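Local coordinates for protein amidohydrolase (PDB 3NUR) that probably hydrolyses carbon-nitrogen bonds of an amide substrate, as a TIM-barrel amidohydrolase with a calcium ion bound in its metal site, at residues F299-Y313 with L332-N346. Residues are numbered along the deposited sequence; the frame is centred on the assembly and turned at random.
Sequences FDLVKKEVGIDRILY and LGLTDEEKEKISYTN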
loop_
_atom_site.group_PDB
_atom_site.type_symbol
_atom_site.label_atom_id
_atom_site.label_comp_id
_atom_site.label_asym_id
_atom_site.label_seq_id
_atom_site.Cartn_x
_atom_site.Cartn_y
_atom_site.Cartn_z
ATOM N N PHE A 299 15.924 -6.392 -2.792
ATOM C CA PHE A 299 16.330 -4.974 -2.727
ATOM C C PHE A 299 17.217 -4.644 -3.928
ATOM O O PHE A 299 16.967 -3.650 -4.616
ATOM C CB PHE A 299 17.090 -4.641 -1.420
ATOM C CG PHE A 299 17.683 -3.254 -1.492
ATOM C CD1 PHE A 299 16.893 -2.129 -1.264
ATOM C CD2 PHE A 299 19.014 -3.066 -1.870
ATOM C CE1 PHE A 299 17.419 -0.844 -1.430
ATOM C CE2 PHE A 299 19.537 -1.783 -2.033
ATOM C CZ PHE A 299 18.740 -0.682 -1.796
ATOM N N ASP A 300 18.243 -5.485 -4.192
ATOM C CA ASP A 300 19.155 -5.249 -5.325
ATOM C C ASP A 300 18.419 -5.188 -6.660
ATOM O O ASP A 300 18.722 -4.312 -7.470
ATOM C CB ASP A 300 20.263 -6.308 -5.377
ATOM C CG ASP A 300 21.215 -6.284 -4.191
ATOM O OD1 ASP A 300 21.238 -5.264 -3.461
ATOM O OD2 ASP A 300 21.896 -7.299 -3.960
ATOM N N LEU A 301 17.445 -6.093 -6.876
ATOM C CA LEU A 301 16.664 -6.086 -8.122
ATOM C C LEU A 301 15.877 -4.779 -8.273
ATOM O O LEU A 301 15.904 -4.148 -9.332
ATOM C CB LEU A 301 15.699 -7.286 -8.131
ATOM C CG LEU A 301 14.721 -7.356 -9.331
ATOM C CD1 LEU A 301 15.431 -7.842 -10.579
ATOM C CD2 LEU A 301 13.554 -8.281 -9.017
ATOM N N VAL A 302 15.189 -4.372 -7.199
ATOM C CA VAL A 302 14.342 -3.176 -7.183
ATOM C C VAL A 302 15.208 -1.934 -7.403
ATOM O O VAL A 302 14.852 -1.090 -8.223
ATOM C CB VAL A 302 13.496 -3.132 -5.872
ATOM C CG1 VAL A 302 12.876 -1.751 -5.629
ATOM C CG2 VAL A 302 12.416 -4.224 -5.879
ATOM N N LYS A 303 16.373 -1.853 -6.736
ATOM C CA LYS A 303 17.273 -0.708 -6.948
ATOM C C LYS A 303 17.701 -0.592 -8.427
ATOM O O LYS A 303 17.751 0.518 -8.957
ATOM C CB LYS A 303 18.509 -0.822 -6.035
ATOM C CG LYS A 303 19.390 0.426 -6.010
ATOM C CD LYS A 303 20.732 0.123 -5.356
ATOM C CE LYS A 303 21.722 1.259 -5.471
ATOM N NZ LYS A 303 23.044 0.904 -4.881
ATOM N N LYS A 304 18.017 -1.718 -9.096
ATOM C CA LYS A 304 18.452 -1.669 -10.503
ATOM C C LYS A 304 17.310 -1.308 -11.456
ATOM O O LYS A 304 17.541 -0.660 -12.471
ATOM C CB LYS A 304 19.036 -3.040 -10.936
ATOM C CG LYS A 304 20.331 -3.422 -10.253
ATOM C CD LYS A 304 20.519 -4.950 -10.255
ATOM C CE LYS A 304 21.704 -5.365 -9.416
ATOM N NZ LYS A 304 21.675 -6.815 -9.090
ATOM N N GLU A 305 16.082 -1.744 -11.132
ATOM C CA GLU A 305 14.898 -1.555 -11.972
ATOM C C GLU A 305 14.245 -0.187 -11.867
ATOM O O GLU A 305 13.952 0.413 -12.902
ATOM C CB GLU A 305 13.852 -2.655 -11.699
ATOM C CG GLU A 305 14.279 -4.040 -12.161
ATOM C CD GLU A 305 14.583 -4.171 -13.640
ATOM O OE1 GLU A 305 14.010 -3.401 -14.446
ATOM O OE2 GLU A 305 15.397 -5.055 -13.994
ATOM N N VAL A 306 13.991 0.297 -10.635
ATOM C CA VAL A 306 13.323 1.595 -10.432
ATOM C C VAL A 306 14.225 2.684 -9.877
ATOM O O VAL A 306 13.880 3.861 -9.964
ATOM C CB VAL A 306 11.983 1.502 -9.642
ATOM C CG1 VAL A 306 10.992 0.582 -10.345
ATOM C CG2 VAL A 306 12.199 1.069 -8.194
ATOM N N GLY A 307 15.310 2.289 -9.225
ATOM C CA GLY A 307 16.235 3.251 -8.644
ATOM C C GLY A 307 15.913 3.604 -7.211
ATOM O O GLY A 307 14.784 3.406 -6.737
ATOM N N ILE A 308 16.923 4.134 -6.520
ATOM C CA ILE A 308 16.830 4.516 -5.114
ATOM C C ILE A 308 15.756 5.561 -4.807
ATOM O O ILE A 308 15.179 5.504 -3.733
ATOM C CB ILE A 308 18.232 4.955 -4.585
ATOM C CG1 ILE A 308 18.351 4.746 -3.086
ATOM C CG2 ILE A 308 18.621 6.373 -5.008
ATOM C CD1 ILE A 308 18.858 3.283 -2.777
ATOM N N ASP A 309 15.478 6.490 -5.745
ATOM C CA ASP A 309 14.519 7.570 -5.505
ATOM C C ASP A 309 13.083 7.076 -5.356
ATOM O O ASP A 309 12.221 7.848 -4.951
ATOM C CB ASP A 309 14.585 8.611 -6.643
ATOM C CG ASP A 309 15.871 9.424 -6.706
ATOM O OD1 ASP A 309 16.344 9.874 -5.639
ATOM O OD2 ASP A 309 16.348 9.691 -7.832
ATOM N N ARG A 310 12.826 5.821 -5.742
ATOM C CA ARG A 310 11.473 5.258 -5.763
ATOM C C ARG A 310 11.236 4.232 -4.668
ATOM O O ARG A 310 10.176 3.597 -4.642
ATOM C CB ARG A 310 11.174 4.658 -7.172
ATOM C CG ARG A 310 11.397 5.623 -8.360
ATOM C CD ARG A 310 10.708 6.984 -8.243
ATOM N NE ARG A 310 9.253 6.840 -8.233
ATOM C CZ ARG A 310 8.403 7.849 -8.416
ATOM N NH1 ARG A 310 8.859 9.081 -8.619
ATOM N NH2 ARG A 310 7.093 7.632 -8.402
ATOM N N ILE A 311 12.189 4.085 -3.740
ATOM C CA ILE A 311 12.050 3.103 -2.664
ATOM C C ILE A 311 11.684 3.772 -1.344
ATOM O O ILE A 311 12.351 4.714 -0.907
ATOM C CB ILE A 311 13.319 2.202 -2.545
ATOM C CG1 ILE A 311 13.632 1.487 -3.895
ATOM C CG2 ILE A 311 13.198 1.193 -1.393
ATOM C CD1 ILE A 311 15.037 0.870 -3.947
ATOM N N LEU A 312 10.630 3.262 -0.708
ATOM C CA LEU A 312 10.173 3.734 0.601
ATOM C C LEU A 312 10.329 2.608 1.607
ATOM O O LEU A 312 10.400 1.460 1.203
ATOM C CB LEU A 312 8.695 4.185 0.547
ATOM C CG LEU A 312 8.346 5.300 -0.427
ATOM C CD1 LEU A 312 6.824 5.511 -0.486
ATOM C CD2 LEU A 312 9.072 6.596 -0.079
ATOM N N TYR A 313 10.433 2.928 2.903
ATOM C CA TYR A 313 10.607 1.911 3.933
ATOM C C TYR A 313 9.263 1.512 4.542
ATOM O O TYR A 313 8.314 2.291 4.496
ATOM C CB TYR A 313 11.618 2.402 4.986
ATOM C CG TYR A 313 12.469 1.322 5.621
ATOM C CD1 TYR A 313 12.873 0.203 4.895
ATOM C CD2 TYR A 313 12.914 1.443 6.937
ATOM C CE1 TYR A 313 13.701 -0.770 5.461
ATOM C CE2 TYR A 313 13.743 0.477 7.515
ATOM C CZ TYR A 313 14.125 -0.632 6.776
ATOM O OH TYR A 313 14.924 -1.593 7.352
ATOM N N LEU A 332 23.387 -3.231 3.079
ATOM C CA LEU A 332 23.129 -3.290 1.642
ATOM C C LEU A 332 24.185 -2.640 0.754
ATOM O O LEU A 332 23.972 -2.530 -0.462
ATOM C CB LEU A 332 21.741 -2.704 1.349
ATOM C CG LEU A 332 20.532 -3.322 2.090
ATOM C CD1 LEU A 332 19.320 -2.442 1.931
ATOM C CD2 LEU A 332 20.211 -4.738 1.577
ATOM N N GLY A 333 25.293 -2.210 1.356
ATOM C CA GLY A 333 26.370 -1.519 0.647
ATOM C C GLY A 333 25.967 -0.170 0.074
ATOM O O GLY A 333 26.464 0.231 -0.977
ATOM N N LEU A 334 25.057 0.545 0.757
ATOM C CA LEU A 334 24.545 1.826 0.294
ATOM C C LEU A 334 25.396 3.006 0.775
ATOM O O LEU A 334 25.993 2.945 1.854
ATOM C CB LEU A 334 23.109 2.035 0.823
ATOM C CG LEU A 334 22.025 1.030 0.384
ATOM C CD1 LEU A 334 20.760 1.232 1.222
ATOM C CD2 LEU A 334 21.728 1.165 -1.100
ATOM N N THR A 335 25.363 4.106 0.026
ATOM C CA THR A 335 25.981 5.374 0.462
ATOM C C THR A 335 25.037 5.946 1.553
ATOM O O THR A 335 23.873 5.533 1.644
ATOM C CB THR A 335 26.041 6.383 -0.705
ATOM O OG1 THR A 335 24.708 6.683 -1.142
ATOM C CG2 THR A 335 26.897 5.894 -1.874
ATOM N N ASP A 336 25.519 6.910 2.339
ATOM C CA ASP A 336 24.707 7.604 3.346
ATOM C C ASP A 336 23.547 8.328 2.669
ATOM O O ASP A 336 22.443 8.304 3.198
ATOM C CB ASP A 336 25.567 8.598 4.150
ATOM C CG ASP A 336 26.486 7.934 5.172
ATOM O OD1 ASP A 336 26.419 6.693 5.319
ATOM O OD2 ASP A 336 27.248 8.660 5.847
ATOM N N GLU A 337 23.775 8.914 1.472
ATOM C CA GLU A 337 22.739 9.587 0.695
ATOM C C GLU A 337 21.585 8.588 0.399
ATOM O O GLU A 337 20.423 8.913 0.622
ATOM C CB GLU A 337 23.321 10.128 -0.632
ATOM C CG GLU A 337 22.314 10.969 -1.403
ATOM C CD GLU A 337 22.546 11.215 -2.886
ATOM O OE1 GLU A 337 23.377 10.516 -3.508
ATOM O OE2 GLU A 337 21.832 12.080 -3.445
ATOM N N GLU A 338 21.920 7.394 -0.101
ATOM C CA GLU A 338 20.938 6.363 -0.436
ATOM C C GLU A 338 20.161 5.910 0.792
ATOM O O GLU A 338 18.942 5.765 0.698
ATOM C CB GLU A 338 21.611 5.163 -1.097
ATOM C CG GLU A 338 22.038 5.427 -2.529
ATOM C CD GLU A 338 23.003 4.410 -3.105
ATOM O OE1 GLU A 338 23.708 3.734 -2.320
ATOM O OE2 GLU A 338 23.090 4.327 -4.350
ATOM N N LYS A 339 20.855 5.680 1.939
ATOM C CA LYS A 339 20.214 5.271 3.189
ATOM C C LYS A 339 19.232 6.349 3.624
ATOM O O LYS A 339 18.105 6.022 3.999
ATOM C CB LYS A 339 21.253 5.102 4.306
ATOM C CG LYS A 339 22.159 3.908 4.171
ATOM C CD LYS A 339 22.983 3.803 5.442
ATOM C CE LYS A 339 24.255 3.060 5.209
ATOM N NZ LYS A 339 24.985 2.829 6.476
ATOM N N GLU A 340 19.655 7.628 3.568
ATOM C CA GLU A 340 18.787 8.774 3.945
ATOM C C GLU A 340 17.508 8.830 3.096
ATOM O O GLU A 340 16.414 9.036 3.643
ATOM C CB GLU A 340 19.549 10.105 3.849
ATOM C CG GLU A 340 20.590 10.315 4.936
ATOM C CD GLU A 340 21.406 11.592 4.791
ATOM O OE1 GLU A 340 20.820 12.638 4.422
ATOM O OE2 GLU A 340 22.627 11.552 5.067
ATOM N N LYS A 341 17.649 8.596 1.780
ATOM C CA LYS A 341 16.530 8.599 0.831
ATOM C C LYS A 341 15.481 7.538 1.186
ATOM O O LYS A 341 14.290 7.858 1.323
ATOM C CB LYS A 341 17.032 8.424 -0.620
ATOM C CG LYS A 341 17.703 9.671 -1.182
ATOM C CD LYS A 341 18.132 9.481 -2.632
ATOM C CE LYS A 341 18.464 10.811 -3.262
ATOM N NZ LYS A 341 18.849 10.652 -4.688
ATOM N N ILE A 342 15.931 6.296 1.351
ATOM C CA ILE A 342 15.032 5.186 1.688
ATOM C C ILE A 342 14.433 5.361 3.077
ATOM O O ILE A 342 13.233 5.135 3.243
ATOM C CB ILE A 342 15.758 3.811 1.577
ATOM C CG1 ILE A 342 16.258 3.558 0.151
ATOM C CG2 ILE A 342 14.840 2.650 2.070
ATOM C CD1 ILE A 342 17.333 2.383 0.149
ATOM N N SER A 343 15.262 5.747 4.067
ATOM C CA SER A 343 14.796 5.885 5.441
ATOM C C SER A 343 13.755 6.993 5.613
ATOM O O SER A 343 12.707 6.752 6.233
ATOM C CB SER A 343 15.975 6.106 6.386
ATOM O OG SER A 343 15.626 5.866 7.739
ATOM N N TYR A 344 14.042 8.199 5.093
ATOM C CA TYR A 344 13.163 9.346 5.343
ATOM C C TYR A 344 12.914 10.318 4.194
ATOM O O TYR A 344 11.790 10.819 4.082
ATOM C CB TYR A 344 13.840 10.127 6.509
ATOM C CG TYR A 344 12.997 11.144 7.249
ATOM C CD1 TYR A 344 12.439 10.842 8.491
ATOM C CD2 TYR A 344 12.866 12.448 6.777
ATOM C CE1 TYR A 344 11.685 11.785 9.196
ATOM C CE2 TYR A 344 12.101 13.395 7.466
ATOM C CZ TYR A 344 11.511 13.057 8.675
ATOM O OH TYR A 344 10.750 13.974 9.360
ATOM N N THR A 345 13.952 10.686 3.427
ATOM C CA THR A 345 13.803 11.767 2.445
ATOM C C THR A 345 12.864 11.515 1.293
ATOM O O THR A 345 12.124 12.430 0.937
ATOM C CB THR A 345 15.120 12.459 2.047
ATOM O OG1 THR A 345 15.818 11.664 1.102
ATOM C CG2 THR A 345 16.001 12.850 3.238
ATOM N N ASN A 346 12.878 10.301 0.689
ATOM C CA ASN A 346 11.920 10.041 -0.403
ATOM C C ASN A 346 10.479 10.229 0.125
ATOM O O ASN A 346 9.672 10.881 -0.530
ATOM C CB ASN A 346 12.064 8.623 -0.962
ATOM C CG ASN A 346 13.330 8.346 -1.723
ATOM O OD1 ASN A 346 14.010 9.254 -2.233
ATOM N ND2 ASN A 346 13.647 7.054 -1.848
HETATM O O HOH W 1 25.295 2.010 -3.500
HETATM O O HOH W 2 23.729 -1.228 -3.045
HETATM O O HOH W 3 10.713 5.641 4.055
#
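CG of Phe299 stands opposite the backbone N (chi1 171°), and the CG1 branch of Ile342, beside its own backbone N, runs on extended (chi2 164°) to carry CD1 to the ring, CE1 to CD1 3.6 Å. The pair illustrates how helices outside a TIM barrel are joined: helix 296-306 and the chain after it pack against helix 336-351. Backbone bonds of 310-313 to Ile288 and Phe27 bridge strands 286-288 and 24-31, as expected where the barrel closes. Leu332 sets its CD1 methyl over the centre of one ring face of Phe299, a CH-pi contact 3.8 Å from the centroid. Ile308 crosses Ile342 at about a right angle; their CD1 atoms are 3.4 Å apart, tighter than usual for carbons, while CB and CG of Glu338 line Ile308.

Polar bonds frame this apolar patch. The salt bridge from Lys303 NZ to Glu338 OE2 is long, 3.5 Å, its hydrogen bond weak, and a water that accepts from NZ and donates to OE1 reinforces it. That carboxylate also closes a capping box with Thr335. Farther along, Lys341 NZ meets Asp309 OD1 on its syn side at 2.8 Å, and Glu337 shares the lysine, probably easing the nearness of two acids.

The buried amide of Asn346 ties down the loop: ND2 donates to Ile308 O at 2.9 Å, on a lone pair in the carbonyl plane, and to Ile311 O at 2.8 Å. Ile311 O lies in the Asn346 amide plane, though ND2 sits 25° off the Ile311 carbonyl plane.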